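Local coordinates for uncharacterized protein (Bacteroides ovatus, PDB 4DQA) that is of unknown function but probably binds carbohydrate through a concanavalin A-like lectin/glucanase domain that follows an N-terminal BT_3987-like domain, at residues I198-L204 with R213-L218; F174-N178 with R190-G195; R222-A227 with I239-G243. All coordinates share one frame; numbering follows the deposited sequence.

In the fold
All three contacts lie in the concanavalin A-like lectin/glucanase domain. Interaction 3 is the buried one: the open end of a beta hairpin, held by backbone bonds and one asparagine side chain. Interactions 1 and 2 are partly buried. Interaction 1 lies against this hairpin, and interaction 2 lies beyond it. These two are neighbours, with centres about 9 Å apart, and Gly-192 and Asp-193 of interaction 2 bond through their backbones to Tyr-203 and Thr-199 of interaction 1. Interaction 1 also meets interaction 3, through Leu-204, Val-214 and Leu-218. Interactions 2 and 3 do not touch. Interaction 1 relies on a tyrosine ring and waters, interaction 2 on asparagine amides.

Interaction 1 (I198-L204 with R213-L218); sequences ITPKDYL and RVTKPL
Tyr-203 lays its ring across the backbone of 213-218, in the tightly packed part of the contact. A type I beta turn from Pro-200 to Tyr-203, closed by Tyr-203 N to Pro-200 O, sets it there. The carbonyl carbon of Lys-216 lies over one ring face and Pro-200 CG over the opposite one. The Val-214 carbonyl O meets the ring edge, 3.3 Å from Tyr-203 CD2. Arg-213 NH1 donates to the same oxygen, which holds the guanidinium beside the ring, the planes 76° apart. Arg-213 CG sits between its backbone N and carbonyl carbon (chi1 65°), and the chain then runs extended past Thr-199. Buried Leu-204 packs on Val-214 and Leu-218. Nearly straight backbone bonds join Leu-218 N to Asp-202 O at 3.0 Å and Val-214 N to Leu-204 O at 3.1 Å. Between them one water accepts from Leu-204 N and donates to Asp-202 O and Lys-216 O. Exposed Thr-215, Lys-216 and Pro-217 form the solvent side. There Asp-202 runs alongside Pro-217, and a second water joins Asp-202 OD2 to Leu-218 O. Beneath, Leu-204 rests on strands 223-231 and 236-241, while Val-214, Leu-218 and Lys-216 reach Trp-246 of strand 244-250.

Interaction 2 (F174-N178 with R190-G195); sequences FLDNN and RIGDAG
Asn-178 and Ile-191 form an antiparallel hydrogen-bonded pair, which pins the loop between strands 163-171 and 178-180 to a corner of the chain at Ile-191 in the concanavalin A-like domain. Asn-178 N donates to Ile-191 O at 2.8 Å, and Ile-191 N returns a bond to Asn-178 O at 2.9 Å. Further on, Ala-194 N bonds to Asp-176 O at 2.9 Å. Gly-192, at phi 88°, lies close against the Asp-176 carbonyl. Asn-178 ND2 also reaches Ile-191 O, at 2.8 Å, from the face opposite to the backbone N, so this oxygen takes two donors. The same ND2 bonds to Leu-175 O, while OD1 accepts from Leu-175 N on a lone pair, which fixes the amide's rotation. Asn-177 has CG anti to its backbone N (chi1 177°), which carries ND2 to Asp-193 OD1, 3.0 Å away and met from above the carboxylate plane. Asn-177 ND2 also sits over a face of the Arg-190 guanidinium, the two planes 73° apart, without a bond to it. Arg-190 NE forms a salt bridge with Glu-205. Phe-174 CE1 touches Ile-191 CG2 at 3.7 Å. Ile-191 also packs on Leu-204 of strand 203-208 and on Ile-169 and Val-171 of strand 163-171.

Interaction 3 (R222-A227 with I239-G243); sequences RWYHVA and IYVNG
This is the open end of an antiparallel beta hairpin, made by strands 223-231 and 236-241 of the concanavalin A-like domain. The axes of the short segments 223-227 and 239-241 approach to 4.8 Å, with 168° between their N-to-C directions. Ala-227 and Tyr-240 form a hydrogen-bonded pair, with Ala-227 N to Tyr-240 O at 2.9 Å and Tyr-240 N to Ala-227 O at 2.8 Å. Val-226 and Val-241 form the non-hydrogen-bonded pair that follows. One more backbone bond, Asn-242 N to His-225 O at 2.8 Å, comes just before the chain leaves the strand. Asn-242 has positive phi and psi there, and its side chain takes over the pairing. CG lies anti to the carbonyl carbon (chi1 -65°), which carries the amide on past the strand end, toward Tyr-224. Asn-242 OD1 accepts from His-225 N at 2.9 Å, nearly head-on to the C=O. The amide plane is 16° from that of the Tyr-224 ring, with Asn-242 ND2 3.9 Å from Tyr-224 CD1. Tyr-224 CD1 also packs on Val-241 CG1, at 3.7 Å, while its hydroxyl bonds to the backbone of Leu-219. Val-226, Ile-239 and Val-241 touch Leu-204, whereas Ala-227 and Tyr-240 meet helix 295-300 on the other face. Two waters join in. One accepts from Asn-242 ND2 and Arg-222 NE and donates to Trp-223 O. The other accepts from Gly-243 N and lies in the plane of the His-225 ring, 2.9 Å from its ND1. The Asn-242 amide thus acts like a peptide group, and satisfies a buried backbone N-H where the partner strand has ended.

Interaction 1 (I198-L204 with R213-L218)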
loop_
_atom_site.group_PDB
_atom_site.type_symbol
_atom_site.label_atom_id
_atom_site.label_comp_id
_atom_site.label_asym_id
_atom_site.label_seq_id
_atom_site.Cartn_x
_atom_site.Cartn_y
_atom_site.Cartn_z
ATOM N N ILE A 198 6.413 23.270 26.697
ATOM C CA ILE A 198 5.237 22.448 26.938
ATOM C C ILE A 198 5.332 21.119 26.200
ATOM O O ILE A 198 5.110 20.057 26.788
ATOM C CB ILE A 198 3.945 23.164 26.494
ATOM C CG1 ILE A 198 3.740 24.450 27.295
ATOM C CG2 ILE A 198 2.751 22.254 26.685
ATOM C CD1 ILE A 198 3.623 24.217 28.774
ATOM N N THR A 199 5.659 21.173 24.909
ATOM C CA THR A 199 5.676 19.978 24.079
ATOM C C THR A 199 7.107 19.464 23.894
ATOM O O THR A 199 7.927 20.096 23.238
ATOM C CB THR A 199 5.072 20.291 22.709
ATOM O OG1 THR A 199 3.736 20.764 22.901
ATOM C CG2 THR A 199 5.056 19.059 21.827
ATOM N N PRO A 200 7.413 18.293 24.461
ATOM C CA PRO A 200 8.767 17.732 24.343
ATOM C C PRO A 200 9.182 17.533 22.902
ATOM O O PRO A 200 8.314 17.340 22.035
ATOM C CB PRO A 200 8.665 16.403 25.100
ATOM C CG PRO A 200 7.517 16.595 26.021
ATOM C CD PRO A 200 6.534 17.430 25.263
ATOM N N LYS A 201 10.496 17.567 22.663
ATOM C CA LYS A 201 11.075 17.588 21.316
ATOM C C LYS A 201 10.682 16.397 20.454
ATOM O O LYS A 201 10.722 16.464 19.237
ATOM C CB LYS A 201 12.599 17.614 21.402
ATOM C CG LYS A 201 13.202 16.345 22.015
ATOM C CD LYS A 201 14.726 16.418 22.203
ATOM C CE LYS A 201 15.224 15.121 22.904
ATOM N NZ LYS A 201 16.703 15.057 23.153
ATOM N N ASP A 202 10.319 15.299 21.120
ATOM C CA ASP A 202 10.023 14.047 20.443
ATOM C C ASP A 202 8.546 13.656 20.480
ATOM O O ASP A 202 8.184 12.495 20.172
ATOM C CB ASP A 202 10.952 12.910 20.941
ATOM C CG ASP A 202 11.098 12.842 22.464
ATOM O OD1 ASP A 202 10.366 13.522 23.218
ATOM O OD2 ASP A 202 12.010 12.109 22.942
ATOM N N TYR A 203 7.667 14.624 20.761
ATOM C CA TYR A 203 6.220 14.386 20.822
ATOM C C TYR A 203 5.520 14.940 19.589
ATOM O O TYR A 203 5.609 16.137 19.292
ATOM C CB TYR A 203 5.629 15.019 22.076
ATOM C CG TYR A 203 5.722 14.142 23.301
ATOM C CD1 TYR A 203 6.919 13.521 23.644
ATOM C CD2 TYR A 203 4.625 13.914 24.100
ATOM C CE1 TYR A 203 7.009 12.690 24.758
ATOM C CE2 TYR A 203 4.707 13.093 25.207
ATOM C CZ TYR A 203 5.907 12.495 25.531
ATOM O OH TYR A 203 5.998 11.678 26.637
ATOM N N LEU A 204 4.826 14.071 18.874
ATOM C CA LEU A 204 4.002 14.495 17.753
ATOM C C LEU A 204 2.918 15.449 18.184
ATOM O O LEU A 204 2.277 15.275 19.214
ATOM C CB LEU A 204 3.285 13.309 17.136
ATOM C CG LEU A 204 3.988 12.479 16.114
ATOM C CD1 LEU A 204 3.121 11.260 15.857
ATOM C CD2 LEU A 204 4.185 13.276 14.820
ATOM N N ARG A 213 -1.511 17.248 21.246
ATOM C CA ARG A 213 -0.338 16.403 21.111
ATOM C C ARG A 213 -0.532 15.015 21.687
ATOM O O ARG A 213 -1.487 14.752 22.440
ATOM C CB ARG A 213 0.859 17.078 21.787
ATOM C CG ARG A 213 0.702 17.236 23.292
ATOM C CD ARG A 213 2.017 17.738 23.873
ATOM N NE ARG A 213 2.001 18.089 25.287
ATOM C CZ ARG A 213 2.048 17.204 26.276
ATOM N NH1 ARG A 213 2.035 15.890 25.995
ATOM N NH2 ARG A 213 2.062 17.631 27.546
ATOM N N VAL A 214 0.362 14.111 21.313
ATOM C CA VAL A 214 0.363 12.762 21.855
ATOM C C VAL A 214 0.981 12.694 23.260
ATOM O O VAL A 214 1.373 13.723 23.822
ATOM C CB VAL A 214 1.076 11.787 20.918
ATOM C CG1 VAL A 214 0.387 11.814 19.549
ATOM C CG2 VAL A 214 2.568 12.144 20.787
ATOM N N THR A 215 1.056 11.488 23.822
ATOM C CA THR A 215 1.497 11.321 25.198
ATOM C C THR A 215 2.672 10.333 25.376
ATOM O O THR A 215 3.007 9.960 26.491
ATOM C CB THR A 215 0.291 10.935 26.096
ATOM O OG1 THR A 215 -0.331 9.778 25.571
ATOM C CG2 THR A 215 -0.744 12.055 26.112
ATOM N N LYS A 216 3.314 9.957 24.262
ATOM C CA LYS A 216 4.487 9.089 24.258
ATOM C C LYS A 216 5.469 9.634 23.213
ATOM O O LYS A 216 5.012 10.154 22.224
ATOM C CB LYS A 216 4.082 7.677 23.835
ATOM C CG LYS A 216 2.995 7.053 24.688
ATOM C CD LYS A 216 2.676 5.648 24.201
ATOM C CE LYS A 216 1.846 5.673 22.936
ATOM N NZ LYS A 216 0.388 5.830 23.200
ATOM N N PRO A 217 6.795 9.460 23.434
ATOM C CA PRO A 217 7.767 9.923 22.429
ATOM C C PRO A 217 7.964 8.961 21.261
ATOM O O PRO A 217 7.685 7.761 21.371
ATOM C CB PRO A 217 9.066 10.038 23.232
ATOM C CG PRO A 217 8.929 8.969 24.300
ATOM C CD PRO A 217 7.471 8.952 24.650
ATOM N N LEU A 218 8.443 9.501 20.145
ATOM C CA LEU A 218 8.978 8.695 19.065
ATOM C C LEU A 218 10.465 8.489 19.279
ATOM O O LEU A 218 11.160 9.357 19.828
ATOM C CB LEU A 218 8.780 9.373 17.704
ATOM C CG LEU A 218 7.353 9.647 17.299
ATOM C CD1 LEU A 218 7.341 10.283 15.923
ATOM C CD2 LEU A 218 6.544 8.345 17.299
HETATM O O HOH W 1 5.533 11.348 19.725
HETATM O O HOH W 2 13.095 10.232 21.361
#

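Interaction 2 (F174-N178 with R190-G195)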
loop_
_atom_site.group_PDB
_atom_site.type_symbol
_atom_site.label_atom_id
_atom_site.label_comp_id
_atom_site.label_asym_id
_atom_site.label_seq_id
_atom_site.Cartn_x
_atom_site.Cartn_y
_atom_site.Cartn_z
ATOM N N PHE A 174 16.148 14.678 16.846
ATOM C CA PHE A 174 15.131 15.654 17.173
ATOM C C PHE A 174 15.789 16.937 17.653
ATOM O O PHE A 174 16.589 16.942 18.597
ATOM C CB PHE A 174 14.216 15.148 18.305
ATOM C CG PHE A 174 13.453 13.895 17.978
ATOM C CD1 PHE A 174 12.250 13.935 17.294
ATOM C CD2 PHE A 174 13.935 12.665 18.398
ATOM C CE1 PHE A 174 11.578 12.758 16.975
ATOM C CE2 PHE A 174 13.262 11.500 18.101
ATOM C CZ PHE A 174 12.089 11.534 17.408
ATOM N N LEU A 175 15.454 18.023 16.977
ATOM C CA LEU A 175 15.670 19.344 17.533
ATOM C C LEU A 175 14.407 19.763 18.296
ATOM O O LEU A 175 13.505 18.953 18.495
ATOM C CB LEU A 175 16.023 20.319 16.404
ATOM C CG LEU A 175 17.361 19.980 15.727
ATOM C CD1 LEU A 175 17.682 20.953 14.598
ATOM C CD2 LEU A 175 18.542 19.967 16.706
ATOM N N ASP A 176 14.325 21.019 18.737
ATOM C CA ASP A 176 13.208 21.427 19.588
ATOM C C ASP A 176 11.857 21.298 18.887
ATOM O O ASP A 176 10.846 21.010 19.515
ATOM C CB ASP A 176 13.350 22.895 20.023
ATOM C CG ASP A 176 14.329 23.099 21.157
ATOM O OD1 ASP A 176 14.736 22.118 21.794
ATOM O OD2 ASP A 176 14.653 24.289 21.434
ATOM N N ASN A 177 11.837 21.558 17.581
ATOM C CA ASN A 177 10.605 21.609 16.795
ATOM C C ASN A 177 10.993 21.158 15.385
ATOM O O ASN A 177 11.835 21.816 14.755
ATOM C CB ASN A 177 10.073 23.042 16.841
ATOM C CG ASN A 177 8.841 23.244 16.012
ATOM O OD1 ASN A 177 8.664 22.630 14.964
ATOM N ND2 ASN A 177 7.958 24.127 16.489
ATOM N N ASN A 178 10.401 20.055 14.924
ATOM C CA ASN A 178 10.788 19.351 13.705
ATOM C C ASN A 178 9.571 19.281 12.778
ATOM O O ASN A 178 8.607 18.614 13.097
ATOM C CB ASN A 178 11.240 17.950 14.084
ATOM C CG ASN A 178 12.305 17.973 15.165
ATOM O OD1 ASN A 178 13.478 18.166 14.884
ATOM N ND2 ASN A 178 11.881 17.790 16.425
ATOM N N ARG A 190 3.912 18.439 13.293
ATOM C CA ARG A 190 5.323 18.529 13.643
ATOM C C ARG A 190 5.631 17.573 14.777
ATOM O O ARG A 190 4.737 16.937 15.347
ATOM C CB ARG A 190 5.663 19.962 14.051
ATOM C CG ARG A 190 4.974 20.439 15.311
ATOM C CD ARG A 190 5.139 21.953 15.504
ATOM N NE ARG A 190 4.547 22.424 16.753
ATOM C CZ ARG A 190 4.286 23.707 17.009
ATOM N NH1 ARG A 190 4.565 24.645 16.103
ATOM N NH2 ARG A 190 3.733 24.038 18.155
ATOM N N ILE A 191 6.920 17.466 15.092
ATOM C CA ILE A 191 7.343 16.733 16.285
ATOM C C ILE A 191 8.082 17.742 17.136
ATOM O O ILE A 191 9.111 18.297 16.721
ATOM C CB ILE A 191 8.278 15.552 15.980
ATOM C CG1 ILE A 191 7.728 14.713 14.819
ATOM C CG2 ILE A 191 8.407 14.717 17.234
ATOM C CD1 ILE A 191 8.692 13.658 14.319
ATOM N N GLY A 192 7.528 18.019 18.310
ATOM C CA GLY A 192 8.137 18.917 19.262
ATOM C C GLY A 192 7.803 20.384 19.140
ATOM O O GLY A 192 7.590 20.906 18.048
ATOM N N ASP A 193 7.767 21.044 20.286
ATOM C CA ASP A 193 7.904 22.509 20.310
ATOM C C ASP A 193 8.591 22.884 21.618
ATOM O O ASP A 193 8.066 23.651 22.435
ATOM C CB ASP A 193 6.553 23.205 20.172
ATOM C CG ASP A 193 6.705 24.711 20.011
ATOM O OD1 ASP A 193 7.663 25.140 19.325
ATOM O OD2 ASP A 193 5.876 25.453 20.568
ATOM N N ALA A 194 9.766 22.319 21.844
ATOM C CA ALA A 194 10.367 22.360 23.179
ATOM C C ALA A 194 10.795 23.739 23.633
ATOM O O ALA A 194 10.930 23.978 24.852
ATOM C CB ALA A 194 11.531 21.384 23.246
ATOM N N GLY A 195 11.034 24.637 22.683
ATOM C CA GLY A 195 11.287 26.032 23.024
ATOM C C GLY A 195 10.154 26.678 23.801
ATOM O O GLY A 195 10.380 27.634 24.543
#

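Interaction 3 (R222-A227 with I239-G243)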
loop_
_atom_site.group_PDB
_atom_site.type_symbol
_atom_site.label_atom_id
_atom_site.label_comp_id
_atom_site.label_asym_id
_atom_site.label_seq_id
_atom_site.Cartn_x
_atom_site.Cartn_y
_atom_site.Cartn_z
ATOM N N ARG A 222 13.900 4.664 13.498
ATOM C CA ARG A 222 12.782 3.724 13.466
ATOM C C ARG A 222 11.743 4.286 12.505
ATOM O O ARG A 222 11.398 5.473 12.577
ATOM C CB ARG A 222 12.196 3.577 14.871
ATOM C CG ARG A 222 10.990 2.718 14.924
ATOM C CD ARG A 222 10.703 2.280 16.306
ATOM N NE ARG A 222 9.385 1.669 16.344
ATOM C CZ ARG A 222 8.841 1.142 17.425
ATOM N NH1 ARG A 222 9.521 1.127 18.569
ATOM N NH2 ARG A 222 7.621 0.632 17.354
ATOM N N TRP A 223 11.227 3.446 11.611
ATOM C CA TRP A 223 10.109 3.864 10.771
ATOM C C TRP A 223 8.801 3.866 11.554
ATOM O O TRP A 223 8.495 2.914 12.260
ATOM C CB TRP A 223 9.962 2.962 9.552
ATOM C CG TRP A 223 11.005 3.220 8.522
ATOM C CD1 TRP A 223 12.135 2.483 8.278
ATOM C CD2 TRP A 223 11.041 4.328 7.622
ATOM N NE1 TRP A 223 12.861 3.079 7.274
ATOM C CE2 TRP A 223 12.219 4.218 6.872
ATOM C CE3 TRP A 223 10.182 5.405 7.375
ATOM C CZ2 TRP A 223 12.550 5.151 5.879
ATOM C CZ3 TRP A 223 10.513 6.317 6.397
ATOM C CH2 TRP A 223 11.701 6.194 5.668
ATOM N N TYR A 224 8.044 4.948 11.373
ATOM C CA TYR A 224 6.683 5.076 11.868
ATOM C C TYR A 224 5.774 5.546 10.758
ATOM O O TYR A 224 6.163 6.405 9.951
ATOM C CB TYR A 224 6.600 6.128 12.962
ATOM C CG TYR A 224 7.306 5.830 14.255
ATOM C CD1 TYR A 224 6.692 5.096 15.236
ATOM C CD2 TYR A 224 8.583 6.314 14.500
ATOM C CE1 TYR A 224 7.332 4.843 16.436
ATOM C CE2 TYR A 224 9.229 6.078 15.670
ATOM C CZ TYR A 224 8.610 5.347 16.647
ATOM O OH TYR A 224 9.269 5.139 17.851
ATOM N N HIS A 225 4.547 5.044 10.734
ATOM C CA HIS A 225 3.523 5.693 9.935
ATOM C C HIS A 225 2.799 6.695 10.814
ATOM O O HIS A 225 2.364 6.334 11.925
ATOM C CB HIS A 225 2.531 4.686 9.374
ATOM C CG HIS A 225 1.572 5.296 8.413
ATOM N ND1 HIS A 225 0.273 5.623 8.752
ATOM C CD2 HIS A 225 1.726 5.658 7.113
ATOM C CE1 HIS A 225 -0.322 6.169 7.706
ATOM N NE2 HIS A 225 0.536 6.199 6.700
ATOM N N VAL A 226 2.686 7.927 10.355
ATOM C CA VAL A 226 2.033 8.971 11.131
ATOM C C VAL A 226 0.929 9.597 10.303
ATOM O O VAL A 226 1.053 9.753 9.095
ATOM C CB VAL A 226 3.004 10.043 11.640
ATOM C CG1 VAL A 226 4.119 9.407 12.510
ATOM C CG2 VAL A 226 3.603 10.854 10.516
ATOM N N ALA A 227 -0.185 9.931 10.951
ATOM C CA ALA A 227 -1.311 10.566 10.260
ATOM C C ALA A 227 -2.061 11.525 11.168
ATOM O O ALA A 227 -2.167 11.322 12.389
ATOM C CB ALA A 227 -2.280 9.522 9.693
ATOM N N ILE A 239 -4.619 11.927 15.818
ATOM C CA ILE A 239 -3.260 11.650 15.390
ATOM C C ILE A 239 -3.045 10.157 15.584
ATOM O O ILE A 239 -3.301 9.606 16.663
ATOM C CB ILE A 239 -2.235 12.410 16.250
ATOM C CG1 ILE A 239 -2.351 13.907 15.996
ATOM C CG2 ILE A 239 -0.814 11.931 15.940
ATOM C CD1 ILE A 239 -1.515 14.768 16.909
ATOM N N TYR A 240 -2.574 9.502 14.523
ATOM C CA TYR A 240 -2.415 8.070 14.482
ATOM C C TYR A 240 -0.960 7.706 14.222
ATOM O O TYR A 240 -0.302 8.322 13.387
ATOM C CB TYR A 240 -3.274 7.480 13.342
ATOM C CG TYR A 240 -4.760 7.693 13.481
ATOM C CD1 TYR A 240 -5.342 8.885 13.095
ATOM C CD2 TYR A 240 -5.574 6.692 13.968
ATOM C CE1 TYR A 240 -6.701 9.095 13.217
ATOM C CE2 TYR A 240 -6.945 6.896 14.093
ATOM C CZ TYR A 240 -7.489 8.099 13.700
ATOM O OH TYR A 240 -8.853 8.323 13.801
ATOM N N VAL A 241 -0.464 6.712 14.950
ATOM C CA VAL A 241 0.887 6.213 14.776
ATOM C C VAL A 241 0.761 4.713 14.544
ATOM O O VAL A 241 0.213 4.001 15.373
ATOM C CB VAL A 241 1.753 6.501 15.979
ATOM C CG1 VAL A 241 3.139 5.913 15.797
ATOM C CG2 VAL A 241 1.848 8.008 16.218
ATOM N N ASN A 242 1.273 4.253 13.410
ATOM C CA ASN A 242 1.222 2.833 13.027
ATOM C C ASN A 242 -0.197 2.318 13.083
ATOM O O ASN A 242 -0.459 1.196 13.511
ATOM C CB ASN A 242 2.145 1.998 13.898
ATOM C CG ASN A 242 3.593 2.357 13.702
ATOM O OD1 ASN A 242 3.957 3.030 12.703
ATOM N ND2 ASN A 242 4.432 1.945 14.624
ATOM N N GLY A 243 -1.106 3.175 12.659
ATOM C CA GLY A 243 -2.521 2.814 12.590
ATOM C C GLY A 243 -3.289 2.882 13.905
ATOM O O GLY A 243 -4.499 2.643 13.910
HETATM O O HOH W 3 7.431 1.784 14.393
HETATM O O HOH W 4 -0.816 5.825 11.416
#